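Side-chain contacts in putative pyridoxal phosphate-dependent transferase (Clostridium difficile, PDB 4DQ6), which binds pyridoxal-5'-phosphate and probably acts as a transferase, as a member of the class I and II aminotransferase family: residues Met234-Thr237 and Asn241-Gly244; Ile217-Ala220 and Glu225-Lys228; Lys116-Glu121 and Glu156-Lys161; Asn197-Ser202 and Glu255-Leu260. One frame throughout, in Å; residues are numbered along the deposited sequence.

Contact 1 of 4, residues Met234-Thr237 and Asn241-Gly244; sequences MAPT and NIAG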
loop_
_atom_site.group_PDB
_atom_site.type_symbol
_atom_site.label_atom_id
_atom_site.label_comp_id
_atom_site.label_asym_id
_atom_site.label_seq_id
_atom_site.Cartn_x
_atom_site.Cartn_y
_atom_site.Cartn_z
ATOM N N MET A 234 13.602 3.588 6.984
ATOM C CA MET A 234 13.162 4.736 7.817
ATOM C C MET A 234 11.792 5.171 7.364
ATOM O O MET A 234 11.324 4.734 6.324
ATOM C CB MET A 234 14.124 5.891 7.778
ATOM C CG MET A 234 15.477 5.628 8.511
ATOM S SD MET A 234 16.627 6.993 8.136
ATOM C CE MET A 234 17.911 6.776 9.408
ATOM N N ALA A 235 11.147 6.064 8.120
ATOM C CA ALA A 235 9.808 6.483 7.738
ATOM C C ALA A 235 9.497 7.716 8.569
ATOM O O ALA A 235 10.078 7.884 9.637
ATOM C CB ALA A 235 8.770 5.426 8.067
ATOM N N PRO A 236 8.536 8.560 8.144
ATOM C CA PRO A 236 8.006 9.609 8.994
ATOM C C PRO A 236 6.942 9.152 9.968
ATOM O O PRO A 236 6.465 9.959 10.771
ATOM C CB PRO A 236 7.408 10.542 7.983
ATOM C CG PRO A 236 6.880 9.681 6.917
ATOM C CD PRO A 236 7.959 8.632 6.797
ATOM N N THR A 237 6.536 7.885 9.900
ATOM C CA THR A 237 5.304 7.450 10.518
ATOM C C THR A 237 5.377 7.391 12.031
ATOM O O THR A 237 4.434 7.777 12.698
ATOM C CB THR A 237 4.783 6.124 9.984
ATOM O OG1 THR A 237 5.836 5.193 10.100
ATOM C CG2 THR A 237 4.394 6.239 8.537
ATOM N N ASN A 241 3.471 10.344 13.898
ATOM C CA ASN A 241 2.157 9.737 14.115
ATOM C C ASN A 241 1.279 9.697 12.893
ATOM O O ASN A 241 0.073 10.116 12.967
ATOM C CB ASN A 241 1.407 10.447 15.226
ATOM C CG ASN A 241 0.317 9.598 15.819
ATOM O OD1 ASN A 241 0.343 8.374 15.782
ATOM N ND2 ASN A 241 -0.601 10.241 16.439
ATOM N N ILE A 242 1.861 9.297 11.766
ATOM C CA ILE A 242 1.115 9.213 10.505
ATOM C C ILE A 242 1.215 7.783 9.894
ATOM O O ILE A 242 1.141 7.627 8.687
ATOM C CB ILE A 242 1.530 10.329 9.502
ATOM C CG1 ILE A 242 3.016 10.322 9.181
ATOM C CG2 ILE A 242 1.049 11.691 10.039
ATOM C CD1 ILE A 242 3.453 11.381 8.159
ATOM N N ALA A 243 1.144 6.777 10.752
ATOM C CA ALA A 243 1.173 5.339 10.287
ATOM C C ALA A 243 -0.047 5.065 9.404
ATOM O O ALA A 243 0.018 4.258 8.483
ATOM C CB ALA A 243 1.232 4.351 11.438
ATOM N N GLY A 244 -1.161 5.736 9.699
ATOM C CA GLY A 244 -2.386 5.626 8.927
ATOM C C GLY A 244 -2.285 6.145 7.513
ATOM O O GLY A 244 -3.163 5.834 6.684
#
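Thr237 opens the short helix 237-240 and Asn241 follows it, the helix being the turn that carries Lys238 of the pyridoxal-5'-phosphate pocket in this member of the class I and II aminotransferase family; the contact is the chain folding back on itself as that helix ends. Asn241 is the first residue to leave helical geometry, with a positive phi of 60° that asparagine tolerates better than most residues. Its side chain points away from Thr237, and its amide is held by the backbone of an earlier loop, OD1 taking the N-H of Met42. At Ile242 the backbone returns: Ile242 N donates to Thr237 O at 3.1 Å, lying in the carbonyl plane on a lone pair, with 147° at the hydrogen. The isoleucine has CG1 set between its own backbone N and carbonyl carbon (chi1 57°), which brings that branch back over the start of the helix. CG1 lies 3.8 Å from Pro236 O, and the terminal CD1 rests on the proline ring, 4.0 Å from Pro236 CG, the two side chains crossing at about a right angle. A branched apolar chain suits this buried place, where helix 275-287 packs on the same proline. Ala243 then passes close to Thr237, and its methyl also packs on Tyr65 of the second subunit. The Thr237 side chain, about 5 Å from the cofactor, meets the returning chain with carbon: CB is 3.7 Å from Ala243 CA, and CG2 is 3.5 Å from Ile242 O.

Contact 2 of 4, residues Ile217-Ala220 and Glu225-Lys228; sequences IPMA and EFEK
Phe226 and Met219 form a Met-aromatic contact where the loop after strand 199-203 turns into helix 224-228. The ring of Phe226 is approached obliquely by the sulfur: Met219 SD is 4.5 Å from the ring centroid, 56° off the normal, and 3.6 Å from Phe226 CD2. Met219 starts with CG anti to its backbone N (chi1 171°), then bends at chi2 and again at chi3, a curl that a long unbranched thioether can make to bring its polarisable sulfur alongside a ring. The same ring meets Met219 by a second route, for Met219 O lies in the ring plane at its edge, 3.6 Å from Phe226 CD2, where the weakly positive ring hydrogens suit a carbonyl. Leu194 of helix 183-195 also packs on this ring. Ala220 brings the backbones close: its CB is 4.2 Å from Glu227 CA, a spacing that a bare methyl allows. Beyond it Ala220 O faces the aliphatic start of Glu227, 3.4 Å from Glu227 CB. That buried carbonyl is satisfied by solvent, two waters donating to Ala220 O at 2.8 and 2.9 Å.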
loop_
_atom_site.group_PDB
_atom_site.type_symbol
_atom_site.label_atom_id
_atom_site.label_comp_id
_atom_site.label_asym_id
_atom_site.label_seq_id
_atom_site.Cartn_x
_atom_site.Cartn_y
_atom_site.Cartn_z
ATOM N N ILE A 217 22.723 7.190 15.394
ATOM C CA ILE A 217 23.785 6.952 14.396
ATOM C C ILE A 217 23.282 5.930 13.378
ATOM O O ILE A 217 23.130 4.760 13.730
ATOM C CB ILE A 217 25.035 6.339 15.073
ATOM C CG1 ILE A 217 25.510 7.179 16.253
ATOM C CG2 ILE A 217 26.136 6.094 14.050
ATOM C CD1 ILE A 217 25.873 8.598 15.938
ATOM N N PRO A 218 23.015 6.321 12.139
ATOM C CA PRO A 218 22.638 5.365 11.133
ATOM C C PRO A 218 23.829 4.429 10.952
ATOM O O PRO A 218 24.962 4.875 10.744
ATOM C CB PRO A 218 22.320 6.238 9.901
ATOM C CG PRO A 218 22.042 7.590 10.506
ATOM C CD PRO A 218 22.924 7.698 11.663
ATOM N N MET A 219 23.544 3.137 10.922
ATOM C CA MET A 219 24.617 2.206 10.726
ATOM C C MET A 219 25.398 2.466 9.446
ATOM O O MET A 219 26.632 2.373 9.390
ATOM C CB MET A 219 24.025 0.803 10.717
ATOM C CG MET A 219 24.974 -0.318 10.315
ATOM S SD MET A 219 26.410 -0.617 11.403
ATOM C CE MET A 219 25.762 -1.994 12.356
ATOM N N ALA A 220 24.678 2.746 8.379
ATOM C CA ALA A 220 25.303 2.972 7.075
ATOM C C ALA A 220 26.143 4.240 7.023
ATOM O O ALA A 220 26.919 4.407 6.076
ATOM C CB ALA A 220 24.202 3.087 6.012
ATOM N N GLU A 225 32.559 1.568 3.878
ATOM C CA GLU A 225 32.467 0.133 3.833
ATOM C C GLU A 225 31.110 -0.311 4.460
ATOM O O GLU A 225 30.429 -1.239 3.984
ATOM C CB GLU A 225 33.633 -0.465 4.622
ATOM C CG GLU A 225 35.054 -0.207 4.054
ATOM C CD GLU A 225 35.543 1.269 4.009
ATOM O OE1 GLU A 225 35.230 2.088 4.924
ATOM O OE2 GLU A 225 36.300 1.592 3.030
ATOM N N PHE A 226 30.708 0.381 5.522
ATOM C CA PHE A 226 29.415 0.047 6.130
ATOM C C PHE A 226 28.269 0.482 5.227
ATOM O O PHE A 226 27.260 -0.227 5.105
ATOM C CB PHE A 226 29.286 0.714 7.475
ATOM C CG PHE A 226 29.952 0.015 8.613
ATOM C CD1 PHE A 226 31.045 -0.825 8.456
ATOM C CD2 PHE A 226 29.505 0.280 9.898
ATOM C CE1 PHE A 226 31.646 -1.403 9.554
ATOM C CE2 PHE A 226 30.097 -0.311 10.992
ATOM C CZ PHE A 226 31.182 -1.131 10.831
ATOM N N GLU A 227 28.416 1.636 4.582
ATOM C CA GLU A 227 27.441 2.115 3.601
ATOM C C GLU A 227 27.181 1.062 2.534
ATOM O O GLU A 227 26.049 0.856 2.129
ATOM C CB GLU A 227 27.936 3.426 2.971
ATOM C CG GLU A 227 27.107 3.967 1.816
ATOM C CD GLU A 227 27.726 5.205 1.200
ATOM O OE1 GLU A 227 27.616 6.262 1.863
ATOM O OE2 GLU A 227 28.316 5.114 0.073
ATOM N N LYS A 228 28.241 0.386 2.094
ATOM C CA LYS A 228 28.078 -0.616 1.072
ATOM C C LYS A 228 27.503 -1.942 1.560
ATOM O O LYS A 228 27.031 -2.752 0.747
ATOM C CB LYS A 228 29.408 -0.793 0.318
ATOM C CG LYS A 228 29.741 0.431 -0.556
ATOM C CD LYS A 228 28.593 0.921 -1.488
ATOM C CE LYS A 228 28.535 2.459 -1.570
ATOM N NZ LYS A 228 27.585 3.038 -2.597
HETATM O O HOH W 1 26.565 6.458 4.170
HETATM O O HOH W 2 28.554 6.585 5.181
#

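Contact 3 of 4, residues Lys116-Glu121 and Glu156-Lys161; sequences KIMIQE and EDIENK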
loop_
_atom_site.group_PDB
_atom_site.type_symbol
_atom_site.label_atom_id
_atom_site.label_comp_id
_atom_site.label_asym_id
_atom_site.label_seq_id
_atom_site.Cartn_x
_atom_site.Cartn_y
_atom_site.Cartn_z
ATOM N N LYS A 116 19.717 -18.781 6.431
ATOM C CA LYS A 116 19.683 -18.274 7.804
ATOM C C LYS A 116 19.761 -16.737 7.861
ATOM O O LYS A 116 20.535 -16.140 7.119
ATOM C CB LYS A 116 20.817 -18.886 8.631
ATOM C CG LYS A 116 20.662 -20.366 8.945
ATOM C CD LYS A 116 21.986 -20.902 9.473
ATOM C CE LYS A 116 21.891 -22.366 9.840
ATOM N NZ LYS A 116 22.137 -23.208 8.642
ATOM N N ILE A 117 18.926 -16.141 8.726
ATOM C CA ILE A 117 18.806 -14.704 8.956
ATOM C C ILE A 117 18.790 -14.538 10.470
ATOM O O ILE A 117 18.021 -15.219 11.184
ATOM C CB ILE A 117 17.505 -14.158 8.337
ATOM C CG1 ILE A 117 17.504 -14.333 6.801
ATOM C CG2 ILE A 117 17.336 -12.700 8.773
ATOM C CD1 ILE A 117 16.236 -13.888 6.093
ATOM N N MET A 118 19.610 -13.598 10.939
ATOM C CA MET A 118 19.824 -13.393 12.340
ATOM C C MET A 118 19.133 -12.144 12.827
ATOM O O MET A 118 19.149 -11.093 12.131
ATOM C CB MET A 118 21.334 -13.323 12.642
ATOM C CG MET A 118 21.662 -13.114 14.090
ATOM S SD MET A 118 23.418 -13.068 14.563
ATOM C CE MET A 118 23.863 -14.780 14.464
ATOM N N ILE A 119 18.480 -12.296 13.988
ATOM C CA ILE A 119 17.882 -11.122 14.721
ATOM C C ILE A 119 18.319 -11.135 16.179
ATOM O O ILE A 119 18.915 -12.145 16.641
ATOM C CB ILE A 119 16.337 -11.060 14.643
ATOM C CG1 ILE A 119 15.684 -12.156 15.461
ATOM C CG2 ILE A 119 15.825 -11.006 13.183
ATOM C CD1 ILE A 119 14.156 -12.060 15.526
ATOM N N GLN A 120 18.140 -10.049 16.935
ATOM C CA GLN A 120 18.427 -9.993 18.375
ATOM C C GLN A 120 17.150 -9.781 19.175
ATOM O O GLN A 120 16.479 -8.738 19.034
ATOM C CB GLN A 120 19.381 -8.856 18.694
ATOM C CG GLN A 120 20.672 -8.847 17.898
ATOM C CD GLN A 120 21.491 -7.595 18.067
ATOM O OE1 GLN A 120 21.062 -6.495 17.707
ATOM N NE2 GLN A 120 22.690 -7.736 18.615
ATOM N N GLU A 121 16.784 -10.726 19.992
ATOM C CA GLU A 121 15.589 -10.646 20.848
ATOM C C GLU A 121 15.945 -10.255 22.280
ATOM O O GLU A 121 17.040 -10.500 22.748
ATOM C CB GLU A 121 14.884 -12.002 20.823
ATOM C CG GLU A 121 14.167 -12.161 19.470
ATOM C CD GLU A 121 13.193 -13.314 19.377
ATOM O OE1 GLU A 121 13.296 -14.215 20.213
ATOM O OE2 GLU A 121 12.318 -13.306 18.455
ATOM N N GLU A 156 29.875 -12.193 21.359
ATOM C CA GLU A 156 30.345 -13.570 21.353
ATOM C C GLU A 156 29.262 -14.485 20.792
ATOM O O GLU A 156 29.561 -15.376 20.004
ATOM C CB GLU A 156 30.741 -14.039 22.782
ATOM C CG GLU A 156 31.365 -15.428 22.870
ATOM C CD GLU A 156 31.691 -15.861 24.302
ATOM O OE1 GLU A 156 32.671 -16.609 24.491
ATOM O OE2 GLU A 156 30.958 -15.452 25.230
ATOM N N ASP A 157 28.012 -14.289 21.212
ATOM C CA ASP A 157 26.922 -15.159 20.754
ATOM C C ASP A 157 26.688 -15.009 19.253
ATOM O O ASP A 157 26.496 -16.024 18.544
ATOM C CB ASP A 157 25.638 -14.897 21.542
ATOM C CG ASP A 157 24.569 -15.897 21.266
ATOM O OD1 ASP A 157 24.724 -17.106 21.622
ATOM O OD2 ASP A 157 23.576 -15.490 20.637
ATOM N N ILE A 158 26.744 -13.760 18.771
ATOM C CA ILE A 158 26.594 -13.436 17.339
ATOM C C ILE A 158 27.669 -14.183 16.551
ATOM O O ILE A 158 27.368 -14.926 15.598
ATOM C CB ILE A 158 26.804 -11.960 17.065
ATOM C CG1 ILE A 158 25.650 -11.148 17.684
ATOM C CG2 ILE A 158 26.798 -11.689 15.583
ATOM C CD1 ILE A 158 25.790 -9.618 17.600
ATOM N N GLU A 159 28.921 -14.023 16.980
ATOM C CA GLU A 159 30.053 -14.765 16.376
ATOM C C GLU A 159 29.841 -16.272 16.368
ATOM O O GLU A 159 30.107 -16.957 15.332
ATOM C CB GLU A 159 31.327 -14.457 17.163
ATOM C CG GLU A 159 32.018 -13.175 16.756
ATOM C CD GLU A 159 32.863 -13.323 15.492
ATOM O OE1 GLU A 159 32.877 -14.400 14.864
ATOM O OE2 GLU A 159 33.515 -12.326 15.121
ATOM N N ASN A 160 29.349 -16.798 17.483
ATOM C CA ASN A 160 29.165 -18.241 17.649
ATOM C C ASN A 160 28.090 -18.812 16.709
ATOM O O ASN A 160 28.103 -19.979 16.354
ATOM C CB ASN A 160 28.760 -18.550 19.085
ATOM C CG ASN A 160 29.955 -18.824 19.991
ATOM O OD1 ASN A 160 31.089 -18.542 19.603
ATOM N ND2 ASN A 160 29.706 -19.260 21.226
ATOM N N LYS A 161 27.139 -17.966 16.331
ATOM C CA LYS A 161 25.984 -18.380 15.532
ATOM C C LYS A 161 26.020 -17.866 14.088
ATOM O O LYS A 161 25.060 -18.099 13.351
ATOM C CB LYS A 161 24.673 -17.927 16.203
ATOM C CG LYS A 161 24.378 -18.495 17.577
ATOM C CD LYS A 161 23.078 -17.943 18.157
ATOM C CE LYS A 161 22.801 -18.454 19.550
ATOM N NZ LYS A 161 21.883 -17.577 20.334
#
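The flat carboxamide of Gln120 meets Ile158 through its nitrogen, Gln120 NE2 standing 3.8 Å from the terminal methyl Ile158 CD1, while Met118 supplies the apolar part of the packing. Helix 155-161 here lies over strand 116-119, as part of a beta-alpha-beta crossover that leaves strand 137-140 and enters strand 165-171 on the other side of the strand it covers. The second flat group, the carboxylate of Asp157, makes no contact with the strand. It takes Lys161 NZ on the syn lone pair of Asp157 OD2 at 2.7 Å, a salt bridge between residues four apart, one turn along the helix; Ile140 O and Ser141 OG, where strand 137-140 ends, bind the same lysine and aspartate respectively. Both charged residues are partly exposed, and Lys161 meets the strand through CB. Met118 points at the helix, its chain running straight out until it turns at chi3 (-75°). Unbranched and flexible, it crosses both Ile158 and Lys161 at about a right angle. Its sulfur touches the isoleucine branch, Met118 SD to Ile158 CG2 3.8 Å, and its methyl enters beside the backbone, with Met118 CE 3.7 Å from both Ile158 O and Lys161 CB.

Contact 4 of 4, residues Asn197-Ser202 and Glu255-Leu260; sequences NVKIIS and EKDYKL
Lys199 and Asp257 reach for each other from opposite directions, the lysine from strand 199-203 and the aspartate from the first turn of helix 255-267, and their charged ends meet in a salt bridge. Both side chains leave the backbone toward the partner. Lys199 bends at chi2 (93°) and is extended from there to the ammonium group, covering most of a backbone separation of 10.6 Å between Lys199 CA and Asp257 CA. The short aspartate does the rest. Lys199 NZ lies nearer to OD2 than to OD1 of Asp257, but the modelled separation from OD2 is very short and the position of that oxygen less certain, so the exact geometry is doubtful. A water completes the link on the other oxygen, donating to Asp257 OD1 at 2.8 Å and accepting a weak bond from Lys199 NZ at 3.2 Å. The ammonium group also donates to Lys228 O. An aspartate near a helix start suits the place twice over, since the helix dipole there probably favours its negative charge as well. Apolar neighbours pack on the pair: Ile231, on the strand beside Lys199, touches both side chains, and Leu110 packs on the aspartate. A salt bridge that ties a sheet strand to a helix beside the sheet fits the layered alpha/beta fold of pyridoxal-phosphate enzymes in the aminotransferase family.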
loop_
_atom_site.group_PDB
_atom_site.type_symbol
_atom_site.label_atom_id
_atom_site.label_comp_id
_atom_site.label_asym_id
_atom_site.label_seq_id
_atom_site.Cartn_x
_atom_site.Cartn_y
_atom_site.Cartn_z
ATOM N N ASN A 197 30.690 -11.726 5.576
ATOM C CA ASN A 197 29.901 -11.442 4.384
ATOM C C ASN A 197 28.405 -11.519 4.642
ATOM O O ASN A 197 27.671 -12.132 3.859
ATOM C CB ASN A 197 30.277 -12.372 3.228
ATOM C CG ASN A 197 31.744 -12.247 2.822
ATOM O OD1 ASN A 197 32.547 -13.159 3.058
ATOM N ND2 ASN A 197 32.099 -11.119 2.192
ATOM N N VAL A 198 27.971 -10.872 5.729
ATOM C CA VAL A 198 26.571 -10.880 6.157
ATOM C C VAL A 198 26.140 -9.459 5.887
ATOM O O VAL A 198 26.770 -8.496 6.387
ATOM C CB VAL A 198 26.349 -11.148 7.654
ATOM C CG1 VAL A 198 24.882 -11.044 8.074
ATOM C CG2 VAL A 198 26.836 -12.526 8.051
ATOM N N LYS A 199 25.106 -9.320 5.062
ATOM C CA LYS A 199 24.527 -8.035 4.789
ATOM C C LYS A 199 23.618 -7.613 5.959
ATOM O O LYS A 199 22.947 -8.430 6.513
ATOM C CB LYS A 199 23.704 -8.072 3.498
ATOM C CG LYS A 199 23.295 -6.681 3.023
ATOM C CD LYS A 199 24.323 -6.114 2.024
ATOM C CE LYS A 199 23.734 -4.978 1.181
ATOM N NZ LYS A 199 24.628 -4.532 0.048
ATOM N N ILE A 200 23.679 -6.350 6.296
ATOM C CA ILE A 200 22.812 -5.769 7.350
ATOM C C ILE A 200 21.630 -5.012 6.806
ATOM O O ILE A 200 21.812 -4.153 5.917
ATOM C CB ILE A 200 23.584 -4.818 8.310
ATOM C CG1 ILE A 200 24.790 -5.584 8.915
ATOM C CG2 ILE A 200 22.622 -4.251 9.401
ATOM C CD1 ILE A 200 25.504 -4.842 10.023
ATOM N N ILE A 201 20.430 -5.360 7.299
ATOM C CA ILE A 201 19.246 -4.553 7.035
ATOM C C ILE A 201 18.940 -3.843 8.354
ATOM O O ILE A 201 18.715 -4.461 9.357
ATOM C CB ILE A 201 18.042 -5.392 6.628
ATOM C CG1 ILE A 201 18.218 -6.045 5.252
ATOM C CG2 ILE A 201 16.808 -4.486 6.587
ATOM C CD1 ILE A 201 17.107 -7.025 4.925
ATOM N N SER A 202 19.020 -2.524 8.372
ATOM C CA SER A 202 18.863 -1.782 9.611
ATOM C C SER A 202 17.516 -1.087 9.623
ATOM O O SER A 202 17.298 -0.162 8.813
ATOM C CB SER A 202 19.988 -0.779 9.737
ATOM O OG SER A 202 19.973 -0.134 11.015
ATOM N N GLU A 255 23.840 -0.148 -6.064
ATOM C CA GLU A 255 22.876 -0.171 -7.159
ATOM C C GLU A 255 22.296 -1.553 -7.462
ATOM O O GLU A 255 21.196 -1.665 -7.976
ATOM C CB GLU A 255 23.412 0.464 -8.438
ATOM C CG GLU A 255 24.660 -0.127 -9.000
ATOM C CD GLU A 255 25.366 0.925 -9.840
ATOM O OE1 GLU A 255 24.650 1.615 -10.626
ATOM O OE2 GLU A 255 26.612 1.067 -9.706
ATOM N N LYS A 256 23.033 -2.607 -7.159
ATOM C CA LYS A 256 22.503 -3.974 -7.386
ATOM C C LYS A 256 21.398 -4.367 -6.424
ATOM O O LYS A 256 20.441 -5.016 -6.824
ATOM C CB LYS A 256 23.583 -5.024 -7.294
ATOM C CG LYS A 256 24.667 -4.857 -8.323
ATOM C CD LYS A 256 25.726 -5.923 -8.127
ATOM C CE LYS A 256 25.209 -7.328 -8.441
ATOM N NZ LYS A 256 26.344 -8.220 -8.861
ATOM N N ASP A 257 21.545 -3.939 -5.177
ATOM C CA ASP A 257 20.443 -4.018 -4.188
ATOM C C ASP A 257 19.250 -3.157 -4.565
ATOM O O ASP A 257 18.083 -3.606 -4.447
ATOM C CB ASP A 257 20.913 -3.571 -2.804
ATOM C CG ASP A 257 21.946 -4.468 -2.192
ATOM O OD1 ASP A 257 22.102 -5.699 -2.550
ATOM O OD2 ASP A 257 22.600 -3.951 -1.254
ATOM N N TYR A 258 19.531 -1.924 -5.010
ATOM C CA TYR A 258 18.454 -1.066 -5.442
ATOM C C TYR A 258 17.623 -1.778 -6.502
ATOM O O TYR A 258 16.383 -1.801 -6.465
ATOM C CB TYR A 258 19.009 0.276 -5.919
ATOM C CG TYR A 258 17.983 1.240 -6.349
ATOM C CD1 TYR A 258 17.395 1.096 -7.581
ATOM C CD2 TYR A 258 17.607 2.309 -5.544
ATOM C CE1 TYR A 258 16.438 1.971 -8.013
ATOM C CE2 TYR A 258 16.624 3.163 -5.969
ATOM C CZ TYR A 258 16.055 2.980 -7.200
ATOM O OH TYR A 258 15.072 3.825 -7.703
ATOM N N LYS A 259 18.313 -2.324 -7.491
ATOM C CA LYS A 259 17.614 -2.919 -8.608
ATOM C C LYS A 259 16.779 -4.091 -8.159
ATOM O O LYS A 259 15.691 -4.281 -8.630
ATOM C CB LYS A 259 18.582 -3.396 -9.697
ATOM C CG LYS A 259 17.870 -4.141 -10.810
ATOM C CD LYS A 259 18.791 -4.493 -11.971
ATOM C CE LYS A 259 18.003 -4.531 -13.270
ATOM N NZ LYS A 259 17.064 -5.672 -13.341
ATOM N N LEU A 260 17.319 -4.894 -7.257
ATOM C CA LEU A 260 16.593 -6.060 -6.816
ATOM C C LEU A 260 15.297 -5.672 -6.123
ATOM O O LEU A 260 14.272 -6.275 -6.349
ATOM C CB LEU A 260 17.417 -6.829 -5.803
ATOM C CG LEU A 260 18.442 -7.853 -6.260
ATOM C CD1 LEU A 260 18.976 -8.445 -4.980
ATOM C CD2 LEU A 260 17.822 -8.928 -7.132
HETATM O O HOH W 3 23.728 -7.391 -0.994
#

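Overall arrangement
Contact 3 comes first along the chain; contact 4 then opens at 197-202 and closes only at 255-260, with contacts 2 and 1 following in that order between its two segments. All belong to the layers around one mixed seven-stranded sheet. Contacts 3 and 4 each set a helix against one of its strands, with centres about 19 Å apart. Contacts 2 and 4 are the closest pair, about 12 Å between centres, and they touch, since Met219 CE packs on Ile200 CD1. Contact 1, its centre about 23 Å from those of contacts 2 and 4, lies beyond strand 230-234. Of the four, it is the one next to the pyridoxal-5'-phosphate and touching the second subunit.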